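PDB 2FNU: UDP-4-amino-4,6-dideoxy-N-acetyl-beta-L-altrosamine transaminase from Helicobacter pylori, which catalyses the pyridoxal-phosphate-dependent amino transfer that makes UDP-4-amino-4,6-dideoxy-N-acetyl-beta-L-altrosamine, the second step of pseudaminic acid biosynthesis. Local coordinates for residues Ser58-Leu63 with Leu152-His157; Tyr64-Glu69 with Lys205-His210; Asn75-Thr80 with Asn89-Ser94. One frame throughout, in Å; residues are numbered along the deposited sequence.

Interaction 1 of 3, residues Ser58-Leu63 with Leu152-His157. With PMP (4'-deoxy-4'-aminopyridoxal-5'-phosphate), chain E.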
# COMPACT_ATOMS: atom_id res chain seq x y z
N SER B 58 6.62 0.86 0.80
CA SER B 58 6.11 -0.06 1.83
C SER B 58 7.13 -1.12 2.20
O SER B 58 7.30 -1.47 3.39
CB SER B 58 4.79 -0.72 1.40
OG SER B 58 3.76 0.25 1.30
N ALA B 59 7.80 -1.66 1.17
CA ALA B 59 8.89 -2.61 1.37
C ALA B 59 10.01 -2.00 2.22
O ALA B 59 10.51 -2.65 3.16
CB ALA B 59 9.42 -3.07 0.02
N LEU B 60 10.40 -0.76 1.92
CA LEU B 60 11.47 -0.10 2.67
C LEU B 60 11.07 0.07 4.14
O LEU B 60 11.88 -0.22 5.04
CB LEU B 60 11.82 1.27 2.06
CG LEU B 60 12.66 1.26 0.78
CD1 LEU B 60 12.61 2.63 0.10
CD2 LEU B 60 14.09 0.88 1.06
N LEU B 61 9.85 0.53 4.39
CA LEU B 61 9.41 0.71 5.77
C LEU B 61 9.44 -0.63 6.49
O LEU B 61 9.91 -0.74 7.63
CB LEU B 61 7.99 1.25 5.84
CG LEU B 61 7.40 1.36 7.26
CD1 LEU B 61 8.15 2.45 8.04
CD2 LEU B 61 5.91 1.66 7.21
N THR B 62 8.93 -1.66 5.83
CA THR B 62 8.89 -3.00 6.45
C THR B 62 10.30 -3.50 6.77
O THR B 62 10.53 -4.06 7.85
CB THR B 62 8.16 -3.97 5.52
OG1 THR B 62 6.83 -3.48 5.33
CG2 THR B 62 8.10 -5.39 6.12
N LEU B 63 11.23 -3.31 5.85
CA LEU B 63 12.62 -3.68 6.09
C LEU B 63 13.22 -2.86 7.25
O LEU B 63 13.84 -3.44 8.17
CB LEU B 63 13.46 -3.50 4.81
CG LEU B 63 14.96 -3.76 5.01
CD1 LEU B 63 15.26 -5.16 5.59
CD2 LEU B 63 15.63 -3.57 3.63
N LEU B 152 21.99 -2.70 4.08
CA LEU B 152 20.67 -2.72 3.45
C LEU B 152 20.79 -2.07 2.08
O LEU B 152 21.51 -1.09 1.92
CB LEU B 152 19.63 -1.97 4.29
CG LEU B 152 19.57 -2.36 5.78
CD1 LEU B 152 18.61 -1.46 6.56
CD2 LEU B 152 19.19 -3.83 5.92
N SER B 153 20.12 -2.64 1.08
CA SER B 153 20.29 -2.16 -0.30
C SER B 153 18.96 -1.71 -0.90
O SER B 153 18.07 -2.54 -1.06
CB SER B 153 20.88 -3.27 -1.16
OG SER B 153 21.13 -2.84 -2.51
N ASP B 154 18.83 -0.42 -1.21
CA ASP B 154 17.70 0.05 -2.01
C ASP B 154 18.06 -0.15 -3.49
O ASP B 154 18.67 0.71 -4.14
CB ASP B 154 17.36 1.52 -1.70
CG ASP B 154 16.14 1.98 -2.47
OD1 ASP B 154 15.64 3.09 -2.19
OD2 ASP B 154 15.67 1.21 -3.36
N SER B 155 17.69 -1.33 -3.98
CA SER B 155 17.97 -1.75 -5.35
C SER B 155 16.74 -1.49 -6.22
O SER B 155 16.51 -2.19 -7.21
CB SER B 155 18.38 -3.23 -5.37
OG SER B 155 19.61 -3.40 -4.66
N SER B 156 15.97 -0.45 -5.89
CA SER B 156 14.70 -0.21 -6.58
C SER B 156 14.86 -0.10 -8.09
O SER B 156 13.94 -0.49 -8.83
CB SER B 156 14.03 1.06 -6.05
OG SER B 156 13.45 0.82 -4.78
N HIS B 157 16.00 0.46 -8.55
CA HIS B 157 16.27 0.63 -9.99
C HIS B 157 16.84 -0.60 -10.66
O HIS B 157 17.00 -0.60 -11.89
CB HIS B 157 17.32 1.73 -10.22
CG HIS B 157 16.89 3.10 -9.78
ND1 HIS B 157 17.62 4.23 -10.07
CD2 HIS B 157 15.82 3.52 -9.05
CE1 HIS B 157 17.02 5.29 -9.56
NE2 HIS B 157 15.93 4.89 -8.93
N1 PMP E . 13.82 4.07 -3.92
C2 PMP E . 14.22 4.54 -5.14
C2A PMP E . 15.70 4.59 -5.45
C3 PMP E . 13.25 4.95 -6.07
O3 PMP E . 13.63 5.39 -7.31
C4 PMP E . 11.88 4.90 -5.74
C4A PMP E . 10.82 5.41 -6.69
N4A PMP E . 11.27 6.53 -7.49
C5 PMP E . 11.50 4.35 -4.51
C6 PMP E . 12.49 3.90 -3.64
C5A PMP E . 10.04 4.23 -4.10
O4P PMP E . 9.51 3.13 -4.83
P PMP E . 7.91 3.03 -5.05
O1P PMP E . 7.57 4.05 -6.11
O2P PMP E . 7.70 1.64 -5.58
O3P PMP E . 7.21 3.25 -3.74
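Leu60 faces Asp154 and Leu63 faces Leu152 where helix 56-66 runs antiparallel to the end of strand 150-154, with CA atoms 7.8 Å apart in the first pair and 8.5 Å in the second. Beyond Asp154 the chain leaves the sheet and runs past the pyridine ring of the pyridoxamine phosphate cofactor. The contact changes character along its length. At the Leu63 end it is purely apolar: the two leucines slide past each other in opposite directions, Leu63 CD1 meeting Leu152 CD2 at 4.2 Å. At the other end the side chain of Leu60 crosses that of Asp154 at about a right angle. Its CD1 lies 3.8 Å from Asp154 OD1 and 4.0 Å from C6 of the cofactor ring, so one methyl packs against carboxylate and pyridine alike.

With CG of Asp154 anti to the backbone N (chi1 -177°), the carboxylate reaches the pyridine nitrogen, OD1 standing 2.7 Å from PMP N1. Thr87 OG1 hydrogen-bonds to the same carboxylate oxygen. The second oxygen is gripped from within its own segment: Ser156 N closes an Asx turn on Asp154 OD2, and Ser156 OG reaches the syn lone pair of Asp154 OD2 at 2.7 Å. The CB and OG of Ser156 lie against one face of the pyridine ring. Farther along, His157 presents its ring edge to the cofactor, NE2 and PMP O3 sharing a hydrogen bond of 2.9 Å, while its ND1 is held by Ala131 N.

This is part of the cofactor site of a fold type I aminotransferase. Thr87 on OD1 and Ser156 on OD2 should hold the Asp154 carboxylate against rotation, and an acid so placed beside the pyridine nitrogen is, as in relatives, probably what lets the ring act as an electron sink during amino transfer.

Interaction 2 of 3, residues Tyr64-Glu69 with Lys205-His210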
# COMPACT_ATOMS: atom_id res chain seq x y z
N TYR B 64 13.08 -1.54 7.20
CA TYR B 64 13.72 -0.70 8.21
C TYR B 64 13.18 -0.98 9.61
O TYR B 64 13.92 -0.88 10.59
CB TYR B 64 13.49 0.78 7.89
CG TYR B 64 14.20 1.32 6.64
CD1 TYR B 64 13.78 2.52 6.08
CD2 TYR B 64 15.28 0.64 6.04
CE1 TYR B 64 14.43 3.07 4.98
CE2 TYR B 64 15.93 1.17 4.93
CZ TYR B 64 15.49 2.41 4.40
OH TYR B 64 16.11 2.98 3.31
N ARG B 65 11.89 -1.30 9.70
CA ARG B 65 11.25 -1.53 10.99
C ARG B 65 11.64 -2.88 11.56
O ARG B 65 11.60 -3.08 12.79
CB ARG B 65 9.72 -1.45 10.87
CG ARG B 65 9.17 -0.02 10.76
CD ARG B 65 9.19 0.75 12.11
NE ARG B 65 8.38 0.06 13.12
CZ ARG B 65 7.05 0.14 13.20
NH1 ARG B 65 6.35 0.91 12.36
NH2 ARG B 65 6.41 -0.57 14.13
N ASN B 66 12.00 -3.82 10.69
CA ASN B 66 12.13 -5.22 11.12
C ASN B 66 13.54 -5.80 11.13
O ASN B 66 13.76 -6.85 11.75
CB ASN B 66 11.19 -6.13 10.32
CG ASN B 66 9.73 -5.88 10.67
OD1 ASN B 66 9.01 -5.17 9.94
ND2 ASN B 66 9.28 -6.44 11.77
N PHE B 67 14.49 -5.15 10.45
CA PHE B 67 15.85 -5.74 10.40
C PHE B 67 16.47 -5.84 11.79
O PHE B 67 17.31 -6.70 12.03
CB PHE B 67 16.75 -4.99 9.40
CG PHE B 67 17.36 -3.73 9.94
CD1 PHE B 67 18.71 -3.70 10.34
CD2 PHE B 67 16.61 -2.55 10.01
CE1 PHE B 67 19.27 -2.53 10.85
CE2 PHE B 67 17.17 -1.38 10.50
CZ PHE B 67 18.52 -1.36 10.92
N SER B 68 16.00 -4.96 12.66
CA SER B 68 16.43 -4.90 14.06
C SER B 68 15.34 -4.26 14.88
O SER B 68 14.57 -3.44 14.36
CB SER B 68 17.68 -4.04 14.20
OG SER B 68 18.11 -4.03 15.56
N GLU B 69 15.26 -4.61 16.17
CA GLU B 69 14.49 -3.77 17.08
C GLU B 69 15.17 -2.41 17.16
O GLU B 69 16.40 -2.31 17.05
CB GLU B 69 14.39 -4.41 18.47
CG GLU B 69 13.60 -5.72 18.46
CD GLU B 69 12.96 -6.05 19.80
OE1 GLU B 69 13.49 -5.63 20.85
OE2 GLU B 69 11.92 -6.75 19.80
N LYS B 205 6.98 -10.68 6.74
CA LYS B 205 5.77 -11.28 6.22
C LYS B 205 4.57 -10.97 7.12
O LYS B 205 3.50 -10.59 6.63
CB LYS B 205 5.97 -12.78 6.04
CG LYS B 205 4.85 -13.52 5.35
CD LYS B 205 5.23 -15.01 5.23
CE LYS B 205 4.20 -15.80 4.45
NZ LYS B 205 4.76 -17.14 4.11
N LEU B 206 4.74 -11.10 8.43
CA LEU B 206 3.66 -10.75 9.35
C LEU B 206 3.37 -9.24 9.32
O LEU B 206 2.20 -8.83 9.36
CB LEU B 206 4.00 -11.20 10.77
CG LEU B 206 4.00 -12.72 10.94
CD1 LEU B 206 4.78 -13.07 12.18
CD2 LEU B 206 2.54 -13.23 11.02
N PHE B 207 4.44 -8.44 9.24
CA PHE B 207 4.28 -6.96 9.27
C PHE B 207 3.49 -6.48 8.06
O PHE B 207 2.77 -5.47 8.15
CB PHE B 207 5.66 -6.32 9.28
CG PHE B 207 5.67 -4.84 9.55
CD1 PHE B 207 5.71 -3.92 8.49
CD2 PHE B 207 5.73 -4.35 10.87
CE1 PHE B 207 5.78 -2.54 8.74
CE2 PHE B 207 5.79 -3.00 11.12
CZ PHE B 207 5.82 -2.09 10.06
N ARG B 208 3.63 -7.20 6.94
CA ARG B 208 2.92 -6.87 5.70
C ARG B 208 1.40 -7.06 5.80
O ARG B 208 0.64 -6.47 5.03
CB ARG B 208 3.49 -7.74 4.57
CG ARG B 208 2.83 -7.52 3.20
CD ARG B 208 3.42 -8.43 2.12
NE ARG B 208 3.15 -9.84 2.43
CZ ARG B 208 3.57 -10.87 1.70
NH1 ARG B 208 4.28 -10.68 0.58
NH2 ARG B 208 3.26 -12.10 2.09
N SER B 209 0.97 -7.94 6.72
CA SER B 209 -0.44 -8.33 6.79
C SER B 209 -0.89 -8.51 8.23
O SER B 209 -1.13 -9.65 8.71
CB SER B 209 -0.69 -9.60 5.96
OG SER B 209 -2.09 -9.81 5.73
N HIS B 210 -1.02 -7.38 8.92
CA HIS B 210 -1.73 -7.29 10.20
C HIS B 210 -1.13 -7.97 11.42
O HIS B 210 -1.74 -7.92 12.50
CB HIS B 210 -3.18 -7.79 10.03
CG HIS B 210 -3.90 -7.11 8.90
ND1 HIS B 210 -4.16 -5.76 8.91
CD2 HIS B 210 -4.40 -7.60 7.74
CE1 HIS B 210 -4.79 -5.44 7.79
NE2 HIS B 210 -4.94 -6.54 7.06
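Asn66 and Phe207, their CA atoms 8.3 Å apart, mark the place where segments 64-69 and 205-210 bring helices 56-66 and 198-208 together. Phe207 carries its side of the contact alone, as a ring met on one face by Asn66 and at its outer edge by Arg65. The amide of Asn66 lies over that face, displaced toward the rim, its plane turned 77° from that of the phenyl. Arg65 comes instead to the far edge. Its chain bends at chi2 and again at chi3, which folds the guanidinium back across the end of the phenyl, so that CG and the head group both touch it. The closest approach is that of Arg65 NH1, 3.8 Å from Phe207 CZ, while Arg65 NH2 lies against the neighbouring ring carbon, CE2. The two planes are 88° apart, and it is the edge of the ring that points at the face of the guanidinium; the cation does not lie over the aromatic face.

The charge of Arg65 is answered across the dimer, where NH1 forms a salt bridge with Glu93 OE2 of the second subunit. Phe207 is also met by the ring of His227. This junction illustrates how a flat cation can divide its surfaces: its face rests on hydrocarbon while an N-H remains directed to a carboxylate. The phenyl edge and the intersubunit bridge together probably limit how the guanidinium of this partly exposed arginine can turn.

Interaction 3 of 3, residues Asn75-Thr80 with Asn89-Ser94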
# COMPACT_ATOMS: atom_id res chain seq x y z
N ASN B 75 20.79 4.81 16.59
CA ASN B 75 19.75 5.48 15.81
C ASN B 75 20.22 6.09 14.49
O ASN B 75 19.41 6.70 13.80
CB ASN B 75 19.12 6.60 16.65
CG ASN B 75 20.09 7.75 16.90
OD1 ASN B 75 19.83 8.90 16.53
ND2 ASN B 75 21.22 7.44 17.51
N GLU B 76 21.51 5.97 14.15
CA GLU B 76 21.99 6.58 12.90
C GLU B 76 22.16 5.56 11.80
O GLU B 76 22.68 4.46 12.03
CB GLU B 76 23.31 7.33 13.14
CG GLU B 76 23.13 8.53 14.05
CD GLU B 76 24.40 9.35 14.26
OE1 GLU B 76 24.36 10.25 15.13
OE2 GLU B 76 25.41 9.11 13.58
N ILE B 77 21.73 5.91 10.59
CA ILE B 77 21.93 5.06 9.43
C ILE B 77 22.57 5.88 8.33
O ILE B 77 22.05 6.93 7.97
CB ILE B 77 20.62 4.40 8.96
CG1 ILE B 77 20.22 3.30 9.97
CG2 ILE B 77 20.77 3.81 7.55
CD1 ILE B 77 18.98 2.47 9.63
N ILE B 78 23.71 5.41 7.84
CA ILE B 78 24.42 6.11 6.78
C ILE B 78 23.74 5.79 5.47
O ILE B 78 23.41 4.64 5.19
CB ILE B 78 25.89 5.67 6.72
CG1 ILE B 78 26.62 6.12 7.99
CG2 ILE B 78 26.58 6.25 5.52
CD1 ILE B 78 27.94 5.37 8.20
N THR B 79 23.55 6.82 4.64
CA THR B 79 22.93 6.60 3.32
C THR B 79 23.37 7.66 2.32
O THR B 79 24.22 8.50 2.62
CB THR B 79 21.38 6.49 3.44
OG1 THR B 79 20.83 6.03 2.19
CG2 THR B 79 20.77 7.82 3.85
N THR B 80 22.80 7.59 1.12
CA THR B 80 23.16 8.53 0.06
C THR B 80 22.14 9.66 -0.06
O THR B 80 20.93 9.41 0.10
CB THR B 80 23.25 7.82 -1.30
OG1 THR B 80 23.52 8.79 -2.33
CG2 THR B 80 21.95 7.02 -1.62
N ASN B 89 12.89 9.03 3.79
CA ASN B 89 11.64 9.24 4.55
C ASN B 89 11.32 8.02 5.39
O ASN B 89 10.82 8.14 6.51
CB ASN B 89 10.43 9.48 3.63
CG ASN B 89 10.31 10.92 3.11
OD1 ASN B 89 9.43 11.19 2.25
ND2 ASN B 89 11.13 11.82 3.59
N MET B 90 11.58 6.82 4.86
CA MET B 90 11.22 5.61 5.63
C MET B 90 12.18 5.36 6.78
O MET B 90 11.81 4.71 7.75
CB MET B 90 11.07 4.39 4.72
CG MET B 90 9.92 4.50 3.72
SD MET B 90 8.31 4.77 4.55
CE MET B 90 8.14 6.56 4.39
N LEU B 91 13.39 5.94 6.71
CA LEU B 91 14.28 5.96 7.87
C LEU B 91 13.67 6.78 8.99
O LEU B 91 13.61 6.34 10.15
CB LEU B 91 15.68 6.47 7.48
CG LEU B 91 16.49 5.55 6.56
CD1 LEU B 91 17.78 6.24 6.07
CD2 LEU B 91 16.87 4.20 7.24
N LEU B 92 13.23 7.99 8.64
CA LEU B 92 12.61 8.87 9.64
C LEU B 92 11.41 8.18 10.28
O LEU B 92 11.24 8.23 11.49
CB LEU B 92 12.17 10.20 9.02
CG LEU B 92 13.30 11.11 8.50
CD1 LEU B 92 12.71 12.41 7.96
CD2 LEU B 92 14.35 11.41 9.59
N GLU B 93 10.59 7.51 9.46
CA GLU B 93 9.41 6.85 9.99
C GLU B 93 9.74 5.66 10.88
O GLU B 93 8.88 5.18 11.63
CB GLU B 93 8.46 6.43 8.86
CG GLU B 93 7.69 7.60 8.27
CD GLU B 93 6.52 8.00 9.17
OE1 GLU B 93 6.67 8.92 10.02
OE2 GLU B 93 5.46 7.34 9.07
N SER B 94 10.97 5.16 10.77
CA SER B 94 11.40 4.02 11.56
C SER B 94 12.24 4.46 12.76
O SER B 94 12.74 3.61 13.49
CB SER B 94 12.16 3.04 10.66
OG SER B 94 11.30 2.60 9.62
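Ser94 OG donates to Met90 O at 2.9 Å, nearly along the C=O axis (164°), and ties off the final turn of helix 86-93; inside that turn sits Leu91, the residue that meets Ile77 and Thr79 of strand 76-79. The hydroxyl thus turns back onto its own helix and meets a carbonyl close to the helix end, while the packing against the sheet is left to hydrocarbon.

Leu91 supplies the whole helical side of that packing. Leu91 CA and Ile77 CA are 7.9 Å apart. The two leucine methyls are shared between Ile77 and Thr79, alternate residues on the same face of the strand. Leu91 CD2 lies 3.6 Å from Ile77 CD1 and also touches Ile77 CG2, with the two side chains crossing at a slant. Leu91 CD1 meets Thr79 CG2 tip to tip at 4.0 Å. Ile77 can offer both branches because CG2 stands anti to the backbone N while CG1 lies beside it (chi1 -73°), which spreads them around one leucine methyl. Thr79 divides its branches differently: OG1 is the group opposite the backbone N (chi1 -170°) and bonds to Val126 O of the adjacent strand, whereas CG2 is given to the helix. A buried hydroxyl is thereby satisfied within the sheet, and of Thr79 the helix meets the methyl.

The contact closes the first half of the beta-alpha-beta unit formed by strand 76-79, helix 86-93 and strand 97-100. Ile77 pairs through its backbone with Thr97 and Val99 on one side and packs against Ala124 and Val126 of strand 122-128 on the other. Tyr64 of helix 56-66 touches Leu91, and at the end of helix 86-93 Glu93 OE2 accepts a hydrogen bond from His227 NE2 of the second subunit.

Helix 56-66 serves both interaction 1 and interaction 2, facing the sheet in the first and helix 198-208 in the second, while Thr62 touches Phe207 between them. Interactions 1 and 3 both set a helix on the same sheet, largely through buried aliphatic groups, and their helices pack together, Leu61 and Leu60 against Met90. They differ at the strand: 152-157 runs on into cofactor-binding polar groups, whereas 75-80 meets its helix through hydrocarbon. Tyr64, in segment 64-69, lies against Met90, and Arg65 touches Ser94. All three are buried and touch the second subunit, but only interaction 2, farthest from the chain centre, places a partly exposed charged side chain in the contact itself.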